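Local coordinates for protein HTPA Reductase (PDB 5U5N) that probably catalyses the NAD(P)H-dependent reduction step that yields tetrahydrodipicolinate in the diaminopimelate route to lysine, at residues M140-F151 / S178-D186. Numbering follows the deposited sequence.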
ATOM      1  N   MET A 140       4.373   0.728  -2.681  1.00 33.62           N
ATOM      2  CA  MET A 140       5.324   0.561  -1.600  1.00 34.76           C
ATOM      3  C   MET A 140       6.567   1.381  -1.844  1.00 35.84           C
ATOM      4  O   MET A 140       7.061   1.966  -0.908  1.00 36.53           O
ATOM      5  CB  MET A 140       5.732  -0.892  -1.396  1.00 35.73           C
ATOM      6  CG  MET A 140       4.709  -1.803  -0.816  1.00 36.07           C
ATOM      7  SD  MET A 140       4.055  -1.313   0.770  1.00 38.10           S
ATOM      8  CE  MET A 140       5.545  -1.267   1.762  1.00 40.14           C
ATOM      9  N   GLU A 141       7.052   1.452  -3.082  1.00 36.30           N
ATOM     10  CA  GLU A 141       8.248   2.227  -3.368  1.00 38.52           C
ATOM     11  C   GLU A 141       8.065   3.744  -3.289  1.00 38.35           C
ATOM     12  O   GLU A 141       8.991   4.505  -2.868  1.00 39.39           O
ATOM     13  CB  GLU A 141       8.798   1.848  -4.754  1.00 41.19           C
ATOM     14  CG  GLU A 141      10.194   2.421  -5.055  1.00 45.24           C
ATOM     15  CD  GLU A 141      10.239   3.118  -6.410  1.00 48.54           C
ATOM     16  OE1 GLU A 141       9.343   4.011  -6.597  1.00 49.22           O
ATOM     17  OE2 GLU A 141      11.131   2.798  -7.272  1.00 51.43           O
ATOM     18  N   ILE A 142       6.903   4.192  -3.743  1.00 37.17           N
ATOM     19  CA  ILE A 142       6.582   5.608  -3.635  1.00 38.43           C
ATOM     20  C   ILE A 142       6.501   5.968  -2.145  1.00 38.13           C
ATOM     21  O   ILE A 142       7.164   6.922  -1.685  1.00 39.90           O
ATOM     22  CB  ILE A 142       5.281   5.962  -4.351  1.00 38.49           C
ATOM     23  CG1 ILE A 142       5.503   5.912  -5.862  1.00 39.65           C
ATOM     24  CG2 ILE A 142       4.831   7.360  -3.964  1.00 40.51           C
ATOM     25  CD1 ILE A 142       4.210   5.760  -6.631  1.00 39.54           C
ATOM     26  N   MET A 143       5.714   5.184  -1.419  1.00 36.82           N
ATOM     27  CA  MET A 143       5.572   5.338   0.038  1.00 37.45           C
ATOM     28  C   MET A 143       6.949   5.390   0.724  1.00 37.74           C
ATOM     29  O   MET A 143       7.216   6.264   1.528  1.00 38.78           O
ATOM     30  CB  MET A 143       4.733   4.179   0.600  1.00 37.06           C
ATOM     31  CG  MET A 143       4.256   4.411   2.011  1.00 39.06           C
ATOM     32  SD  MET A 143       5.391   3.777   3.256  1.00 40.61           S
ATOM     33  CE  MET A 143       4.761   2.079   3.268  1.00 40.54           C
ATOM     34  N   ALA A 144       7.818   4.453   0.351  1.00 37.28           N
ATOM     35  CA  ALA A 144       9.152   4.333   0.906  1.00 38.68           C
ATOM     36  C   ALA A 144      10.017   5.565   0.682  1.00 39.96           C
ATOM     37  O   ALA A 144      10.711   5.999   1.635  1.00 41.40           O
ATOM     38  CB  ALA A 144       9.841   3.153   0.311  1.00 39.40           C
ATOM     39  N   LYS A 145       9.940   6.164  -0.508  1.00 40.03           N
ATOM     40  CA  LYS A 145      10.695   7.382  -0.788  1.00 42.43           C
ATOM     41  C   LYS A 145      10.144   8.649  -0.088  1.00 42.81           C
ATOM     42  O   LYS A 145      10.898   9.470   0.410  1.00 44.78           O
ATOM     43  CB  LYS A 145      10.806   7.594  -2.282  1.00 44.00           C
ATOM     44  CG  LYS A 145      11.823   6.641  -2.859  1.00 45.46           C
ATOM     45  CD  LYS A 145      11.957   6.820  -4.354  1.00 47.94           C
ATOM     46  CE  LYS A 145      12.997   5.837  -4.870  1.00 50.33           C
ATOM     47  NZ  LYS A 145      12.808   5.396  -6.286  1.00 51.94           N
ATOM     48  N   GLN A 146       8.825   8.786  -0.064  1.00 43.82           N
ATOM     49  CA  GLN A 146       8.136   9.810   0.692  1.00 43.63           C
ATOM     50  C   GLN A 146       8.399   9.778   2.203  1.00 42.26           C
ATOM     51  O   GLN A 146       8.509  10.833   2.780  1.00 42.95           O
ATOM     52  CB  GLN A 146       6.627   9.722   0.496  1.00 43.26           C
ATOM     53  CG  GLN A 146       5.950  11.034   0.789  1.00 44.34           C
ATOM     54  CD  GLN A 146       4.461  10.965   0.546  1.00 44.46           C
ATOM     55  OE1 GLN A 146       3.958  10.068  -0.143  1.00 43.79           O
ATOM     56  NE2 GLN A 146       3.732  11.919   1.144  1.00 45.10           N
ATOM     57  N   PHE A 147       8.487   8.589   2.814  1.00 40.78           N
ATOM     58  CA  PHE A 147       8.538   8.458   4.277  1.00 40.05           C
ATOM     59  C   PHE A 147       9.787   7.698   4.765  1.00 40.15           C
ATOM     60  O   PHE A 147       9.670   6.647   5.383  1.00 38.96           O
ATOM     61  CB  PHE A 147       7.274   7.790   4.816  1.00 38.77           C
ATOM     62  CG  PHE A 147       5.978   8.424   4.348  1.00 39.20           C
ATOM     63  CD1 PHE A 147       5.801   9.812   4.278  1.00 40.55           C
ATOM     64  CD2 PHE A 147       4.894   7.621   4.064  1.00 38.59           C
ATOM     65  CE1 PHE A 147       4.604  10.360   3.876  1.00 41.21           C
ATOM     66  CE2 PHE A 147       3.672   8.167   3.658  1.00 39.30           C
ATOM     67  CZ  PHE A 147       3.538   9.544   3.551  1.00 40.65           C
ATOM     68  N   PRO A 148      10.987   8.248   4.496  1.00 41.86           N
ATOM     69  CA  PRO A 148      12.242   7.588   4.840  1.00 42.52           C
ATOM     70  C   PRO A 148      12.350   7.256   6.339  1.00 42.34           C
ATOM     71  O   PRO A 148      11.982   8.100   7.190  1.00 42.53           O
ATOM     72  CB  PRO A 148      13.302   8.645   4.502  1.00 44.53           C
ATOM     73  CG  PRO A 148      12.564   9.954   4.650  1.00 44.84           C
ATOM     74  CD  PRO A 148      11.215   9.642   4.066  1.00 43.60           C
ATOM     75  N   GLY A 149      12.859   6.058   6.652  1.00 42.06           N
ATOM     76  CA  GLY A 149      12.935   5.608   8.030  1.00 41.70           C
ATOM     77  C   GLY A 149      11.654   5.444   8.817  1.00 40.49           C
ATOM     78  O   GLY A 149      11.731   5.266  10.027  1.00 41.09           O
ATOM     79  N   ALA A 150      10.478   5.465   8.190  1.00 39.41           N
ATOM     80  CA  ALA A 150       9.205   5.428   8.942  1.00 38.61           C
ATOM     81  C   ALA A 150       9.019   4.221   9.858  1.00 38.04           C
ATOM     82  O   ALA A 150       8.326   4.326  10.885  1.00 37.87           O
ATOM     83  CB  ALA A 150       7.989   5.584   8.027  1.00 38.06           C
ATOM     84  N   PHE A 151       9.633   3.095   9.507  1.00 37.62           N
ATOM     85  CA  PHE A 151       9.606   1.893  10.338  1.00 37.41           C
ATOM     86  C   PHE A 151      10.970   1.608  10.991  1.00 38.52           C
ATOM     87  O   PHE A 151      11.261   0.485  11.420  1.00 38.52           O
ATOM     88  CB  PHE A 151       9.150   0.712   9.496  1.00 36.79           C
ATOM     89  CG  PHE A 151       7.721   0.805   9.042  1.00 35.82           C
ATOM     90  CD1 PHE A 151       7.357   1.609   7.970  1.00 35.64           C
ATOM     91  CD2 PHE A 151       6.741   0.072   9.682  1.00 35.48           C
ATOM     92  CE1 PHE A 151       6.042   1.693   7.571  1.00 35.05           C
ATOM     93  CE2 PHE A 151       5.431   0.119   9.263  1.00 34.75           C
ATOM     94  CZ  PHE A 151       5.078   0.938   8.215  1.00 34.59           C
ATOM     95  N   SER A 178      13.643  -3.963  -1.122  1.00 34.80           N
ATOM     96  CA  SER A 178      14.354  -2.721  -1.376  1.00 36.46           C
ATOM     97  C   SER A 178      13.615  -1.442  -0.885  1.00 36.61           C
ATOM     98  O   SER A 178      14.232  -0.464  -0.457  1.00 38.13           O
ATOM     99  CB  SER A 178      14.658  -2.601  -2.854  1.00 38.56           C
ATOM    100  OG  SER A 178      14.860  -1.242  -3.160  1.00 41.26           O
ATOM    101  N   SER A 179      12.305  -1.421  -1.040  1.00 35.98           N
ATOM    102  CA  SER A 179      11.490  -0.318  -0.532  1.00 37.07           C
ATOM    103  C   SER A 179      11.482  -0.361   0.988  1.00 35.56           C
ATOM    104  O   SER A 179      11.658   0.662   1.617  1.00 36.96           O
ATOM    105  CB  SER A 179      10.060  -0.359  -1.098  1.00 38.30           C
ATOM    106  OG  SER A 179      10.142  -0.031  -2.467  1.00 40.63           O
ATOM    107  N   LEU A 180      11.324  -1.543   1.553  1.00 33.67           N
ATOM    108  CA  LEU A 180      11.292  -1.736   2.993  1.00 33.65           C
ATOM    109  C   LEU A 180      12.580  -1.276   3.692  1.00 34.29           C
ATOM    110  O   LEU A 180      12.515  -0.777   4.827  1.00 34.99           O
ATOM    111  CB  LEU A 180      10.950  -3.177   3.344  1.00 33.22           C
ATOM    112  CG  LEU A 180       9.490  -3.564   3.025  1.00 34.03           C
ATOM    113  CD1 LEU A 180       9.274  -5.081   3.083  1.00 34.26           C
ATOM    114  CD2 LEU A 180       8.510  -2.830   3.974  1.00 35.82           C
ATOM    115  N   ARG A 181      13.726  -1.375   2.988  1.00 34.28           N
ATOM    116  CA  ARG A 181      14.983  -0.811   3.454  1.00 35.71           C
ATOM    117  C   ARG A 181      14.966   0.703   3.513  1.00 37.37           C
ATOM    118  O   ARG A 181      15.557   1.280   4.428  1.00 38.74           O
ATOM    119  CB  ARG A 181      16.175  -1.239   2.577  1.00 36.79           C
ATOM    120  CG  ARG A 181      16.547  -2.682   2.770  1.00 36.70           C
ATOM    121  CD  ARG A 181      17.940  -3.023   2.237  1.00 39.48           C
ATOM    122  NE  ARG A 181      18.009  -4.481   2.149  1.00 39.74           N
ATOM    123  CZ  ARG A 181      17.887  -5.201   1.042  1.00 39.50           C
ATOM    124  NH1 ARG A 181      17.743  -4.612  -0.159  1.00 39.18           N
ATOM    125  NH2 ARG A 181      17.934  -6.532   1.146  1.00 40.38           N
ATOM    126  N   LYS A 182      14.335   1.356   2.549  1.00 37.97           N
ATOM    127  CA  LYS A 182      14.216   2.798   2.596  1.00 40.65           C
ATOM    128  C   LYS A 182      13.314   3.263   3.748  1.00 40.74           C
ATOM    129  O   LYS A 182      13.443   4.382   4.195  1.00 43.02           O
ATOM    130  CB  LYS A 182      13.710   3.345   1.276  1.00 42.80           C
ATOM    131  CG  LYS A 182      14.685   3.107   0.163  1.00 44.19           C
ATOM    132  CD  LYS A 182      14.419   4.021  -1.014  1.00 48.42           C
ATOM    133  CE  LYS A 182      15.337   3.633  -2.181  1.00 50.25           C
ATOM    134  NZ  LYS A 182      15.689   4.776  -3.076  1.00 56.32           N
ATOM    135  N   LEU A 183      12.414   2.387   4.192  1.00 38.90           N
ATOM    136  CA  LEU A 183      11.567   2.625   5.352  1.00 39.83           C
ATOM    137  C   LEU A 183      12.276   2.315   6.687  1.00 39.94           C
ATOM    138  O   LEU A 183      11.673   2.461   7.791  1.00 41.18           O
ATOM    139  CB  LEU A 183      10.267   1.831   5.197  1.00 39.20           C
ATOM    140  CG  LEU A 183       9.324   2.346   4.102  1.00 40.84           C
ATOM    141  CD1 LEU A 183       8.311   1.268   3.706  1.00 40.17           C
ATOM    142  CD2 LEU A 183       8.622   3.621   4.540  1.00 44.54           C
ATOM    143  N   GLY A 184      13.556   1.920   6.591  1.00 39.27           N
ATOM    144  CA  GLY A 184      14.436   1.785   7.731  1.00 40.53           C
ATOM    145  C   GLY A 184      14.565   0.365   8.235  1.00 40.12           C
ATOM    146  O   GLY A 184      15.110   0.163   9.315  1.00 42.31           O
ATOM    147  N   LEU A 185      14.075  -0.624   7.479  1.00 38.19           N
ATOM    148  CA  LEU A 185      14.262  -2.028   7.847  1.00 38.75           C
ATOM    149  C   LEU A 185      15.649  -2.501   7.373  1.00 39.67           C
ATOM    150  O   LEU A 185      16.161  -2.050   6.356  1.00 38.66           O
ATOM    151  CB  LEU A 185      13.112  -2.872   7.323  1.00 37.46           C
ATOM    152  CG  LEU A 185      11.805  -2.429   8.067  1.00 38.39           C
ATOM    153  CD1 LEU A 185      10.613  -2.157   7.184  1.00 37.38           C
ATOM    154  CD2 LEU A 185      11.459  -3.386   9.197  1.00 41.17           C
ATOM    155  N   ASP A 186      16.259  -3.339   8.186  1.00 50.14           N
ATOM    156  CA  ASP A 186      17.665  -3.736   8.024  1.00 52.42           C
ATOM    157  C   ASP A 186      17.498  -5.220   7.862  1.00 51.89           C
ATOM    158  O   ASP A 186      17.053  -5.900   8.777  1.00 51.33           O
ATOM    159  CB  ASP A 186      18.516  -3.338   9.263  1.00 54.80           C
ATOM    160  CG  ASP A 186      18.484  -1.790   9.528  1.00 55.63           C
ATOM    161  OD1 ASP A 186      18.725  -1.080   8.540  1.00 55.82           O
ATOM    162  OD2 ASP A 186      18.091  -1.277  10.638  1.00 56.15           O
TER
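Leu183, just past helix 171-182, packs against Met143, Ala144 and Phe151, between helix 131-146 and the turn that follows it. Its CB lies 4.0 Å from CD1 of Phe151, the two side chains running alongside each other in the same direction. CG lies 3.9 Å from CB of Ala144 and is placed there by a chi1 of -70°, which sets it anti to its own carbonyl carbon. Beyond the fork, CD1 meets CE of Met143 at 3.7 Å, while CD2 touches SD of Met143 and the carbonyl O of Phe147. Segments 140-146 and 178-182 run 20° from parallel, on the C-terminal domain of this DapB-family reductase; Leu180 and Phe151 also pack on its strand 215-223. Helix 171-182 closes in a Schellman motif at Gly184, and the carbonyls of Lys182 and Leu183, where the helix runs out, hold the type II turn Phe147-Ala150 and the residue after it: Gly149 N hydrogen-bonds Lys182 O at 3.0 Å, on a lone pair, and Phe151 N hydrogen-bonds Leu183 O at 2.7 Å. With only an alanine at Leu183, the space beside Met143 and Ala144 would probably go unfilled, leaving the thioether freer to shift. One turn earlier on helix 171-182, Ser179 CB rests 3.8 Å from Ala144 CB; across the dimer, Ala150 O accepts a hydrogen bond from NE2 of Gln132 of the second subunit.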